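Local structure of saframycin Mx1 synthetase B (3KXW) at residues 195-204 with 332-341; 296-307 with 319-327. The protein is a fatty acid AMP ligase, an AMP-binding protein of the ANL superfamily. One frame throughout, in Å; residues are numbered along the deposited sequence.

Interaction 1 of 2, residues 195-204 with 332-341. With 1ZZ (5'-O-[(S)-(dodecanoyloxy)(hydroxy)phosphoryl]adenosine), chain B.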
loop_
_atom_site.group_PDB
_atom_site.type_symbol
_atom_site.label_atom_id
_atom_site.label_comp_id
_atom_site.label_asym_id
_atom_site.label_seq_id
_atom_site.Cartn_x
_atom_site.Cartn_y
_atom_site.Cartn_z
ATOM N N ASN A 195 5.283 15.995 3.594
ATOM C CA ASN A 195 4.195 15.245 2.972
ATOM C C ASN A 195 2.935 15.187 3.821
ATOM O O ASN A 195 1.831 15.291 3.292
ATOM C CB ASN A 195 4.620 13.850 2.518
ATOM C CG ASN A 195 3.805 13.382 1.310
ATOM O OD1 ASN A 195 2.987 12.472 1.397
ATOM N ND2 ASN A 195 4.010 14.049 0.181
ATOM N N LEU A 196 3.098 15.022 5.134
ATOM C CA LEU A 196 1.960 15.067 6.043
ATOM C C LEU A 196 1.190 16.363 5.881
ATOM O O LEU A 196 -0.016 16.372 5.953
ATOM C CB LEU A 196 2.376 14.906 7.520
ATOM C CG LEU A 196 3.095 13.607 7.901
ATOM C CD1 LEU A 196 3.344 13.512 9.387
ATOM C CD2 LEU A 196 2.414 12.327 7.348
ATOM N N ASN A 197 1.898 17.464 5.696
ATOM C CA ASN A 197 1.226 18.744 5.486
ATOM C C ASN A 197 0.504 18.780 4.141
ATOM O O ASN A 197 -0.611 19.305 4.024
ATOM C CB ASN A 197 2.230 19.898 5.541
ATOM C CG ASN A 197 1.585 21.238 5.192
ATOM O OD1 ASN A 197 0.666 21.688 5.878
ATOM N ND2 ASN A 197 2.063 21.870 4.126
ATOM N N LYS A 198 1.145 18.232 3.122
ATOM C CA LYS A 198 0.527 18.185 1.811
ATOM C C LYS A 198 -0.749 17.332 1.840
ATOM O O LYS A 198 -1.758 17.700 1.243
ATOM C CB LYS A 198 1.503 17.654 0.768
ATOM C CG LYS A 198 2.515 18.690 0.316
ATOM C CD LYS A 198 3.621 18.018 -0.493
ATOM C CE LYS A 198 4.424 19.033 -1.299
ATOM N NZ LYS A 198 5.125 20.055 -0.482
ATOM N N ILE A 199 -0.701 16.211 2.550
ATOM C CA ILE A 199 -1.866 15.333 2.693
ATOM C C ILE A 199 -2.997 16.007 3.481
ATOM O O ILE A 199 -4.158 16.034 3.037
ATOM C CB ILE A 199 -1.477 13.993 3.379
ATOM C CG1 ILE A 199 -0.425 13.252 2.536
ATOM C CG2 ILE A 199 -2.709 13.118 3.641
ATOM C CD1 ILE A 199 0.205 12.041 3.237
ATOM N N PHE A 200 -2.669 16.539 4.653
ATOM C CA PHE A 200 -3.669 17.222 5.483
ATOM C C PHE A 200 -4.352 18.337 4.696
ATOM O O PHE A 200 -5.580 18.526 4.765
ATOM C CB PHE A 200 -3.017 17.777 6.758
ATOM C CG PHE A 200 -3.989 18.331 7.758
ATOM C CD1 PHE A 200 -4.443 17.545 8.813
ATOM C CD2 PHE A 200 -4.438 19.641 7.661
ATOM C CE1 PHE A 200 -5.338 18.058 9.751
ATOM C CE2 PHE A 200 -5.332 20.161 8.596
ATOM C CZ PHE A 200 -5.769 19.374 9.644
ATOM N N THR A 201 -3.554 19.066 3.935
ATOM C CA THR A 201 -4.059 20.216 3.205
ATOM C C THR A 201 -4.869 19.811 1.998
ATOM O O THR A 201 -5.988 20.301 1.800
ATOM C CB THR A 201 -2.916 21.105 2.740
ATOM O OG1 THR A 201 -2.304 21.690 3.885
ATOM C CG2 THR A 201 -3.438 22.198 1.842
ATOM N N SER A 202 -4.303 18.915 1.194
ATOM C CA SER A 202 -4.921 18.514 -0.072
ATOM C C SER A 202 -6.245 17.776 0.171
ATOM O O SER A 202 -7.180 17.921 -0.611
ATOM C CB SER A 202 -3.951 17.666 -0.910
ATOM O OG SER A 202 -2.800 18.424 -1.282
ATOM N N PHE A 203 -6.313 17.022 1.269
ATOM C CA PHE A 203 -7.524 16.287 1.652
ATOM C C PHE A 203 -8.544 17.150 2.414
ATOM O O PHE A 203 -9.549 16.641 2.893
ATOM C CB PHE A 203 -7.192 15.013 2.467
ATOM C CG PHE A 203 -6.778 13.832 1.607
ATOM C CD1 PHE A 203 -5.611 13.884 0.838
ATOM C CD2 PHE A 203 -7.553 12.677 1.568
ATOM C CE1 PHE A 203 -5.227 12.801 0.015
ATOM C CE2 PHE A 203 -7.169 11.583 0.758
ATOM C CZ PHE A 203 -6.005 11.662 -0.007
ATOM N N HIS A 204 -8.277 18.447 2.531
ATOM C CA HIS A 204 -9.192 19.351 3.226
ATOM C C HIS A 204 -9.574 18.831 4.610
ATOM O O HIS A 204 -10.742 18.876 4.993
ATOM C CB HIS A 204 -10.465 19.565 2.402
ATOM C CG HIS A 204 -10.287 20.444 1.199
ATOM N ND1 HIS A 204 -9.104 20.535 0.499
ATOM C CD2 HIS A 204 -11.164 21.246 0.547
ATOM C CE1 HIS A 204 -9.248 21.372 -0.515
ATOM N NE2 HIS A 204 -10.493 21.813 -0.512
ATOM N N ALA A 332 8.744 9.448 -3.126
ATOM C CA ALA A 332 8.316 10.826 -2.911
ATOM C C ALA A 332 7.545 10.956 -1.596
ATOM O O ALA A 332 6.705 11.848 -1.430
ATOM C CB ALA A 332 7.485 11.320 -4.075
ATOM N N THR A 333 7.885 10.073 -0.656
ATOM C CA THR A 333 7.233 9.947 0.633
ATOM C C THR A 333 5.849 9.349 0.475
ATOM O O THR A 333 5.617 8.223 0.890
ATOM C CB THR A 333 7.227 11.279 1.443
ATOM O OG1 THR A 333 8.580 11.700 1.644
ATOM C CG2 THR A 333 6.619 11.069 2.771
ATOM N N LEU A 334 4.932 10.079 -0.155
ATOM C CA LEU A 334 3.657 9.455 -0.492
ATOM C C LEU A 334 2.939 10.227 -1.572
ATOM O O LEU A 334 3.014 9.862 -2.736
ATOM C CB LEU A 334 2.755 9.305 0.732
ATOM C CG LEU A 334 1.461 8.512 0.472
ATOM C CD1 LEU A 334 1.769 7.045 0.195
ATOM C CD2 LEU A 334 0.538 8.661 1.677
ATOM N N LEU A 335 2.248 11.292 -1.193
ATOM C CA LEU A 335 1.272 11.915 -2.106
ATOM C C LEU A 335 1.922 12.864 -3.101
ATOM O O LEU A 335 2.603 13.799 -2.686
ATOM C CB LEU A 335 0.211 12.662 -1.284
ATOM C CG LEU A 335 -0.851 13.447 -2.041
ATOM C CD1 LEU A 335 -1.758 12.505 -2.890
ATOM C CD2 LEU A 335 -1.669 14.290 -1.053
ATOM N N VAL A 336 1.666 12.647 -4.399
ATOM C CA VAL A 336 2.243 13.455 -5.490
ATOM C C VAL A 336 1.172 14.243 -6.235
ATOM O O VAL A 336 1.342 15.440 -6.467
ATOM C CB VAL A 336 3.047 12.576 -6.488
ATOM C CG1 VAL A 336 3.532 13.379 -7.727
ATOM C CG2 VAL A 336 4.238 11.965 -5.766
ATOM N N THR A 337 0.071 13.582 -6.596
ATOM C CA THR A 337 -1.047 14.275 -7.250
ATOM C C THR A 337 -2.389 13.900 -6.634
ATOM O O THR A 337 -2.559 12.798 -6.139
ATOM C CB THR A 337 -1.129 13.982 -8.791
ATOM O OG1 THR A 337 -1.531 12.626 -9.027
ATOM C CG2 THR A 337 0.201 14.212 -9.460
ATOM N N GLY A 338 -3.339 14.833 -6.684
ATOM C CA GLY A 338 -4.693 14.596 -6.241
ATOM C C GLY A 338 -5.562 15.788 -6.587
ATOM O O GLY A 338 -5.058 16.899 -6.753
ATOM N N GLY A 339 -6.863 15.569 -6.702
ATOM C CA GLY A 339 -7.739 16.658 -7.100
ATOM C C GLY A 339 -8.269 17.467 -5.937
ATOM O O GLY A 339 -7.638 17.561 -4.882
ATOM N N THR A 340 -9.459 18.035 -6.129
ATOM C CA THR A 340 -10.162 18.766 -5.084
ATOM C C THR A 340 -11.258 17.876 -4.478
ATOM O O THR A 340 -12.151 17.413 -5.188
ATOM C CB THR A 340 -10.805 20.038 -5.663
ATOM O OG1 THR A 340 -9.787 20.862 -6.256
ATOM C CG2 THR A 340 -11.531 20.812 -4.577
ATOM N N PRO A 341 -11.188 17.625 -3.164
ATOM C CA PRO A 341 -12.167 16.750 -2.497
ATOM C C PRO A 341 -13.621 17.217 -2.722
ATOM O O PRO A 341 -13.882 18.412 -2.692
ATOM C CB PRO A 341 -11.781 16.844 -1.017
ATOM C CG PRO A 341 -10.293 17.183 -1.049
ATOM C CD PRO A 341 -10.095 18.043 -2.270
HETATM P P 1ZZ B . 4.518 2.446 -3.647
HETATM C C1 1ZZ B . -5.170 10.062 4.236
HETATM N N1 1ZZ B . 0.680 3.882 -8.598
HETATM O O1 1ZZ B . 1.382 3.270 -3.957
HETATM C C2 1ZZ B . -4.835 9.179 3.028
HETATM N N2 1ZZ B . -0.671 5.414 -7.688
HETATM O O2 1ZZ B . 3.462 3.489 -2.896
HETATM C C3 1ZZ B . -3.937 9.903 2.016
HETATM N N3 1ZZ B . -0.474 3.746 -10.949
HETATM O O3 1ZZ B . 5.863 2.970 -3.524
HETATM C C4 1ZZ B . -3.266 8.899 1.066
HETATM N N4 1ZZ B . -2.388 5.206 -11.074
HETATM O O4 1ZZ B . 4.394 1.008 -2.923
HETATM C C5 1ZZ B . -2.728 9.557 -0.216
HETATM N N5 1ZZ B . -3.077 6.658 -9.379
HETATM O O5 1ZZ B . 4.112 2.224 -5.249
HETATM C C6 1ZZ B . -2.198 8.449 -1.137
HETATM O O6 1ZZ B . 2.350 2.435 -7.469
HETATM C C7 1ZZ B . -1.722 8.728 -2.585
HETATM O O7 1ZZ B . 3.396 2.802 -10.160
HETATM C C8 1ZZ B . -1.337 7.546 -3.497
HETATM O O8 1ZZ B . 5.011 4.126 -8.828
HETATM C C9 1ZZ B . 0.111 7.129 -3.194
HETATM C C10 1ZZ B . 0.410 5.632 -3.448
HETATM C C11 1ZZ B . 1.804 5.307 -2.841
HETATM C C12 1ZZ B . 2.421 4.134 -3.627
HETATM C C13 1ZZ B . 3.950 3.324 -6.118
HETATM C C14 1ZZ B . 3.576 2.875 -7.388
HETATM C C15 1ZZ B . 3.724 3.975 -8.501
HETATM C C16 1ZZ B . 2.944 3.565 -9.485
HETATM C C17 1ZZ B . 1.808 3.074 -8.729
HETATM C C18 1ZZ B . 0.355 4.691 -7.436
HETATM C C19 1ZZ B . -1.111 5.068 -9.073
HETATM C C20 1ZZ B . -0.286 4.214 -9.603
HETATM C C21 1ZZ B . -1.497 4.178 -11.647
HETATM C C22 1ZZ B . -2.235 5.624 -9.925
HETATM O O HOH W 1 -6.842 19.386 -2.961
#
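N195 and L335 pair where helix 189-202 lies against the interior strand 335-338 in the AMP-binding domain, a helix-on-sheet arrangement whose short axes diverge by 20°. The carboxamide of N195 grips the backbone of L335 twice: OD1 accepts from L335 N at 2.9 Å, nearly straight (170°), while ND2 donates a hydrogen bond to L335 O at 3.2 Å. With CG anti to the backbone N (chi1 -151°), the amide reaches down onto the strand, and ND2 is also hydrogen-bonded to S408 OG.

Apolar contacts follow along the helix. I199 CD1 meets L334 CD2 at 3.7 Å, the two side chains crossing at about a right angle, and I199 CG1 rests on L335 CB. L335 CD2 also approaches the edge of the F203 ring, at CE1. Together these four residues line the channel for the dodecanoyl chain of the ligand; F203 CZ comes within 3.4 Å of its C3, and L334 CD1 within 3.5 Å of C11.

Beyond F203 a Schellman motif ends the helix at H204. There one water bridges S202 O and G339 O, and P341 CD sits over a face of the H204 ring, 3.9 Å from its centroid.

Interaction 2 of 2, residues 296-307 with 319-327. With 1ZZ (5'-O-[(S)-(dodecanoyloxy)(hydroxy)phosphoryl]adenosine), chain B.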
loop_
_atom_site.group_PDB
_atom_site.type_symbol
_atom_site.label_atom_id
_atom_site.label_comp_id
_atom_site.label_asym_id
_atom_site.label_seq_id
_atom_site.Cartn_x
_atom_site.Cartn_y
_atom_site.Cartn_z
ATOM N N ASN A 296 -8.509 6.631 -3.870
ATOM C CA ASN A 296 -8.223 5.492 -4.704
ATOM C C ASN A 296 -6.852 5.727 -5.314
ATOM O O ASN A 296 -6.709 6.533 -6.235
ATOM C CB ASN A 296 -9.290 5.385 -5.798
ATOM C CG ASN A 296 -9.160 4.132 -6.624
ATOM O OD1 ASN A 296 -8.158 3.420 -6.550
ATOM N ND2 ASN A 296 -10.167 3.867 -7.453
ATOM N N GLY A 297 -5.850 5.032 -4.786
ATOM C CA GLY A 297 -4.478 5.178 -5.248
ATOM C C GLY A 297 -3.649 3.934 -4.953
ATOM O O GLY A 297 -4.063 3.097 -4.149
ATOM N N ALA A 298 -2.469 3.868 -5.578
ATOM C CA ALA A 298 -1.434 2.847 -5.384
ATOM C C ALA A 298 -1.353 1.886 -6.565
ATOM O O ALA A 298 -0.401 1.101 -6.689
ATOM C CB ALA A 298 -1.579 2.092 -4.063
ATOM N N GLU A 299 -2.351 1.957 -7.437
ATOM C CA GLU A 299 -2.370 1.127 -8.636
ATOM C C GLU A 299 -3.317 1.758 -9.631
ATOM O O GLU A 299 -3.983 2.735 -9.315
ATOM C CB GLU A 299 -2.820 -0.297 -8.304
ATOM C CG GLU A 299 -4.291 -0.396 -7.900
ATOM C CD GLU A 299 -4.655 -1.795 -7.430
ATOM O OE1 GLU A 299 -3.733 -2.556 -7.072
ATOM O OE2 GLU A 299 -5.844 -2.133 -7.432
ATOM N N PRO A 300 -3.389 1.207 -10.843
ATOM C CA PRO A 300 -4.237 1.911 -11.817
ATOM C C PRO A 300 -5.683 2.082 -11.357
ATOM O O PRO A 300 -6.309 1.178 -10.836
ATOM C CB PRO A 300 -4.132 1.037 -13.060
ATOM C CG PRO A 300 -2.779 0.449 -12.949
ATOM C CD PRO A 300 -2.602 0.145 -11.479
ATOM N N VAL A 301 -6.187 3.288 -11.543
ATOM C CA VAL A 301 -7.503 3.664 -11.069
ATOM C C VAL A 301 -8.528 3.469 -12.212
ATOM O O VAL A 301 -8.335 3.976 -13.327
ATOM C CB VAL A 301 -7.448 5.133 -10.592
ATOM C CG1 VAL A 301 -8.848 5.665 -10.267
ATOM C CG2 VAL A 301 -6.464 5.273 -9.401
ATOM N N ARG A 302 -9.581 2.699 -11.962
ATOM C CA ARG A 302 -10.528 2.330 -13.032
ATOM C C ARG A 302 -11.909 2.974 -12.896
ATOM O O ARG A 302 -12.536 2.876 -11.860
ATOM C CB ARG A 302 -10.697 0.805 -13.114
ATOM C CG ARG A 302 -9.387 0.039 -13.286
ATOM C CD ARG A 302 -9.610 -1.460 -13.215
ATOM N NE ARG A 302 -10.318 -2.014 -14.374
ATOM C CZ ARG A 302 -11.614 -2.329 -14.413
ATOM N NH1 ARG A 302 -12.399 -2.103 -13.372
ATOM N NH2 ARG A 302 -12.141 -2.863 -15.515
ATOM N N GLU A 303 -12.375 3.626 -13.958
ATOM C CA GLU A 303 -13.739 4.149 -13.992
ATOM C C GLU A 303 -14.776 3.060 -13.731
ATOM O O GLU A 303 -15.686 3.251 -12.942
ATOM C CB GLU A 303 -14.042 4.819 -15.335
ATOM C CG GLU A 303 -15.543 5.050 -15.558
ATOM C CD GLU A 303 -16.116 6.115 -14.636
ATOM O OE1 GLU A 303 -15.331 6.950 -14.147
ATOM O OE2 GLU A 303 -17.347 6.106 -14.392
ATOM N N GLU A 304 -14.623 1.906 -14.376
ATOM C CA GLU A 304 -15.610 0.842 -14.212
ATOM C C GLU A 304 -15.736 0.398 -12.736
ATOM O O GLU A 304 -16.838 0.195 -12.237
ATOM C CB GLU A 304 -15.314 -0.348 -15.139
ATOM C CG GLU A 304 -16.328 -1.493 -15.012
ATOM C CD GLU A 304 -16.058 -2.651 -15.990
ATOM O OE1 GLU A 304 -14.923 -3.180 -16.023
ATOM O OE2 GLU A 304 -16.991 -3.041 -16.724
ATOM N N THR A 305 -14.598 0.244 -12.062
ATOM C CA THR A 305 -14.581 -0.049 -10.635
ATOM C C THR A 305 -15.380 0.943 -9.826
ATOM O O THR A 305 -16.185 0.556 -8.983
ATOM C CB THR A 305 -13.145 -0.051 -10.082
ATOM O OG1 THR A 305 -12.401 -1.074 -10.741
ATOM C CG2 THR A 305 -13.145 -0.298 -8.570
HETATM N N MSE A 306 -15.143 2.230 -10.045
HETATM C CA MSE A 306 -15.811 3.226 -9.220
HETATM C C MSE A 306 -17.299 3.326 -9.533
HETATM O O MSE A 306 -18.114 3.586 -8.644
HETATM C CB MSE A 306 -15.116 4.586 -9.310
HETATM C CG MSE A 306 -13.745 4.515 -8.683
HETATM SE SE MSE A 306 -12.703 6.150 -8.687
HETATM C CE MSE A 306 -12.277 6.173 -10.577
ATOM N N GLU A 307 -17.648 3.119 -10.795
ATOM C CA GLU A 307 -19.047 3.196 -11.187
ATOM C C GLU A 307 -19.791 2.011 -10.584
ATOM O O GLU A 307 -20.878 2.195 -10.064
ATOM C CB GLU A 307 -19.196 3.277 -12.710
ATOM C CG GLU A 307 -20.629 3.167 -13.256
ATOM C CD GLU A 307 -21.571 4.294 -12.843
ATOM O OE1 GLU A 307 -21.135 5.335 -12.320
ATOM O OE2 GLU A 307 -22.791 4.134 -13.060
ATOM N N ARG A 319 -21.809 8.698 -2.186
ATOM C CA ARG A 319 -21.896 9.582 -3.344
ATOM C C ARG A 319 -20.654 9.452 -4.216
ATOM O O ARG A 319 -19.544 9.384 -3.711
ATOM C CB ARG A 319 -22.065 11.050 -2.902
ATOM C CG ARG A 319 -23.479 11.376 -2.419
ATOM C CD ARG A 319 -23.653 12.864 -2.035
ATOM N NE ARG A 319 -23.413 13.733 -3.177
ATOM C CZ ARG A 319 -22.281 14.397 -3.391
ATOM N NH1 ARG A 319 -21.287 14.333 -2.518
ATOM N NH2 ARG A 319 -22.153 15.147 -4.478
ATOM N N LYS A 320 -20.833 9.429 -5.525
ATOM C CA LYS A 320 -19.687 9.182 -6.404
ATOM C C LYS A 320 -18.656 10.296 -6.327
ATOM O O LYS A 320 -17.473 10.060 -6.599
ATOM C CB LYS A 320 -20.141 8.968 -7.856
ATOM C CG LYS A 320 -19.041 8.409 -8.782
ATOM C CD LYS A 320 -19.576 8.079 -10.190
ATOM C CE LYS A 320 -18.477 7.453 -11.087
ATOM N NZ LYS A 320 -18.944 7.214 -12.508
ATOM N N GLU A 321 -19.109 11.500 -5.964
ATOM C CA GLU A 321 -18.246 12.663 -5.834
ATOM C C GLU A 321 -17.217 12.466 -4.716
ATOM O O GLU A 321 -16.234 13.189 -4.635
ATOM C CB GLU A 321 -19.081 13.923 -5.513
ATOM C CG GLU A 321 -19.988 14.404 -6.638
ATOM C CD GLU A 321 -21.217 13.521 -6.843
ATOM O OE1 GLU A 321 -21.573 12.766 -5.920
ATOM O OE2 GLU A 321 -21.821 13.585 -7.938
ATOM N N ALA A 322 -17.468 11.514 -3.831
ATOM C CA ALA A 322 -16.520 11.237 -2.755
ATOM C C ALA A 322 -15.208 10.650 -3.307
ATOM O O ALA A 322 -14.129 10.808 -2.709
ATOM C CB ALA A 322 -17.138 10.281 -1.744
ATOM N N PHE A 323 -15.289 9.966 -4.447
ATOM C CA PHE A 323 -14.124 9.241 -4.957
ATOM C C PHE A 323 -13.016 10.205 -5.271
ATOM O O PHE A 323 -13.255 11.229 -5.917
ATOM C CB PHE A 323 -14.460 8.441 -6.215
ATOM C CG PHE A 323 -14.898 7.037 -5.940
ATOM C CD1 PHE A 323 -14.066 6.155 -5.260
ATOM C CD2 PHE A 323 -16.121 6.570 -6.393
ATOM C CE1 PHE A 323 -14.459 4.844 -5.042
ATOM C CE2 PHE A 323 -16.519 5.279 -6.155
ATOM C CZ PHE A 323 -15.672 4.403 -5.491
ATOM N N TYR A 324 -11.801 9.867 -4.823
ATOM C CA TYR A 324 -10.668 10.780 -4.912
ATOM C C TYR A 324 -9.451 10.017 -5.408
ATOM O O TYR A 324 -8.667 9.518 -4.597
ATOM C CB TYR A 324 -10.366 11.383 -3.537
ATOM C CG TYR A 324 -9.335 12.490 -3.546
ATOM C CD1 TYR A 324 -9.704 13.804 -3.765
ATOM C CD2 TYR A 324 -7.989 12.214 -3.329
ATOM C CE1 TYR A 324 -8.768 14.832 -3.759
ATOM C CE2 TYR A 324 -7.032 13.243 -3.325
ATOM C CZ TYR A 324 -7.435 14.549 -3.552
ATOM O OH TYR A 324 -6.495 15.554 -3.563
ATOM N N PRO A 325 -9.301 9.919 -6.742
ATOM C CA PRO A 325 -8.109 9.311 -7.338
ATOM C C PRO A 325 -6.886 10.111 -6.928
ATOM O O PRO A 325 -6.960 11.331 -6.821
ATOM C CB PRO A 325 -8.357 9.441 -8.847
ATOM C CG PRO A 325 -9.844 9.552 -8.975
ATOM C CD PRO A 325 -10.294 10.308 -7.754
ATOM N N CYS A 326 -5.773 9.435 -6.680
ATOM C CA CYS A 326 -4.538 10.143 -6.337
ATOM C C CYS A 326 -3.363 9.282 -6.745
ATOM O O CYS A 326 -3.504 8.064 -6.898
ATOM C CB CYS A 326 -4.472 10.466 -4.824
ATOM S SG CYS A 326 -4.939 9.135 -3.704
ATOM N N TYR A 327 -2.202 9.906 -6.889
ATOM C CA TYR A 327 -1.009 9.193 -7.346
ATOM C C TYR A 327 0.156 9.520 -6.414
ATOM O O TYR A 327 0.236 10.612 -5.878
ATOM C CB TYR A 327 -0.665 9.624 -8.775
ATOM C CG TYR A 327 0.763 9.293 -9.199
ATOM C CD1 TYR A 327 1.099 8.025 -9.651
ATOM C CD2 TYR A 327 1.767 10.253 -9.144
ATOM C CE1 TYR A 327 2.403 7.715 -10.050
ATOM C CE2 TYR A 327 3.065 9.938 -9.537
ATOM C CZ TYR A 327 3.368 8.688 -9.995
ATOM O OH TYR A 327 4.666 8.409 -10.377
HETATM P P 1ZZ B . 4.518 2.446 -3.647
HETATM C C1 1ZZ B . -5.170 10.062 4.236
HETATM N N1 1ZZ B . 0.680 3.882 -8.598
HETATM O O1 1ZZ B . 1.382 3.270 -3.957
HETATM C C2 1ZZ B . -4.835 9.179 3.028
HETATM N N2 1ZZ B . -0.671 5.414 -7.688
HETATM O O2 1ZZ B . 3.462 3.489 -2.896
HETATM C C3 1ZZ B . -3.937 9.903 2.016
HETATM N N3 1ZZ B . -0.474 3.746 -10.949
HETATM O O3 1ZZ B . 5.863 2.970 -3.524
HETATM C C4 1ZZ B . -3.266 8.899 1.066
HETATM N N4 1ZZ B . -2.388 5.206 -11.074
HETATM O O4 1ZZ B . 4.394 1.008 -2.923
HETATM C C5 1ZZ B . -2.728 9.557 -0.216
HETATM N N5 1ZZ B . -3.077 6.658 -9.379
HETATM O O5 1ZZ B . 4.112 2.224 -5.249
HETATM C C6 1ZZ B . -2.198 8.449 -1.137
HETATM O O6 1ZZ B . 2.350 2.435 -7.469
HETATM C C7 1ZZ B . -1.722 8.728 -2.585
HETATM O O7 1ZZ B . 3.396 2.802 -10.160
HETATM C C8 1ZZ B . -1.337 7.546 -3.497
HETATM O O8 1ZZ B . 5.011 4.126 -8.828
HETATM C C9 1ZZ B . 0.111 7.129 -3.194
HETATM C C10 1ZZ B . 0.410 5.632 -3.448
HETATM C C11 1ZZ B . 1.804 5.307 -2.841
HETATM C C12 1ZZ B . 2.421 4.134 -3.627
HETATM C C13 1ZZ B . 3.950 3.324 -6.118
HETATM C C14 1ZZ B . 3.576 2.875 -7.388
HETATM C C15 1ZZ B . 3.724 3.975 -8.501
HETATM C C16 1ZZ B . 2.944 3.565 -9.485
HETATM C C17 1ZZ B . 1.808 3.074 -8.729
HETATM C C18 1ZZ B . 0.355 4.691 -7.436
HETATM C C19 1ZZ B . -1.111 5.068 -9.073
HETATM C C20 1ZZ B . -0.286 4.214 -9.603
HETATM C C21 1ZZ B . -1.497 4.178 -11.647
HETATM C C22 1ZZ B . -2.235 5.624 -9.925
#
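N296 and C326 meet where neighbouring parallel strands of a beta-alpha-beta unit (strand 293-296, helix 303-313, strand 323-328) pair. N296 N donates to Y324 O at 3.0 Å and N296 O accepts from C326 N at 3.1 Å, so N296 bridges the residues on both sides of P325, which offers no N-H of its own.

Above this pairing, the selenomethionine at M306 in the helix lays CG over the centre of the F323 ring, 3.5 Å from the centroid, and its SE stays over the same face as a Met-aromatic contact. V301, in the loop leading into the helix, touches P325 CB with CG1, and V374 lies against both side chains.

Farther out, K320 extends fully to form a salt-bridge network, NZ lying 2.7 Å from E303 OE2, on its syn lone pair, and 2.9 Å from E307 OE1. Each glutamate has a second partner, Y345 OH for E303 and Q311 NE2 for E307.

At the other end, C326 O accepts from N5 of the ligand at 2.9 Å. The strand pairing that holds C326 N probably helps to place its carbonyl for the adenine amino group, while the carboxylates probably stabilise the charge on K320.

Overall arrangement
Both contacts converge on one mixed sheet, in which strands 323-328 and 335-338 are antiparallel neighbours, and interaction 2 is nested within the long chain excursion closed by interaction 1. They join directly: V336 N probably bonds to Y327 O, and Y324 OH to G339 O. Interaction 2 is buried and relies on parallel strand pairing, with a salt-bridge network at the first turns of its helix. Interaction 1 is only partly buried, running from a buried amide clamp and apolar core to a more exposed helix end. The ligand is shared: residues 195-204 and 332-341 take the acyl chain and residues 296-307 and 319-327 lie chiefly about the adenosine, although C326 SG also touches the chain.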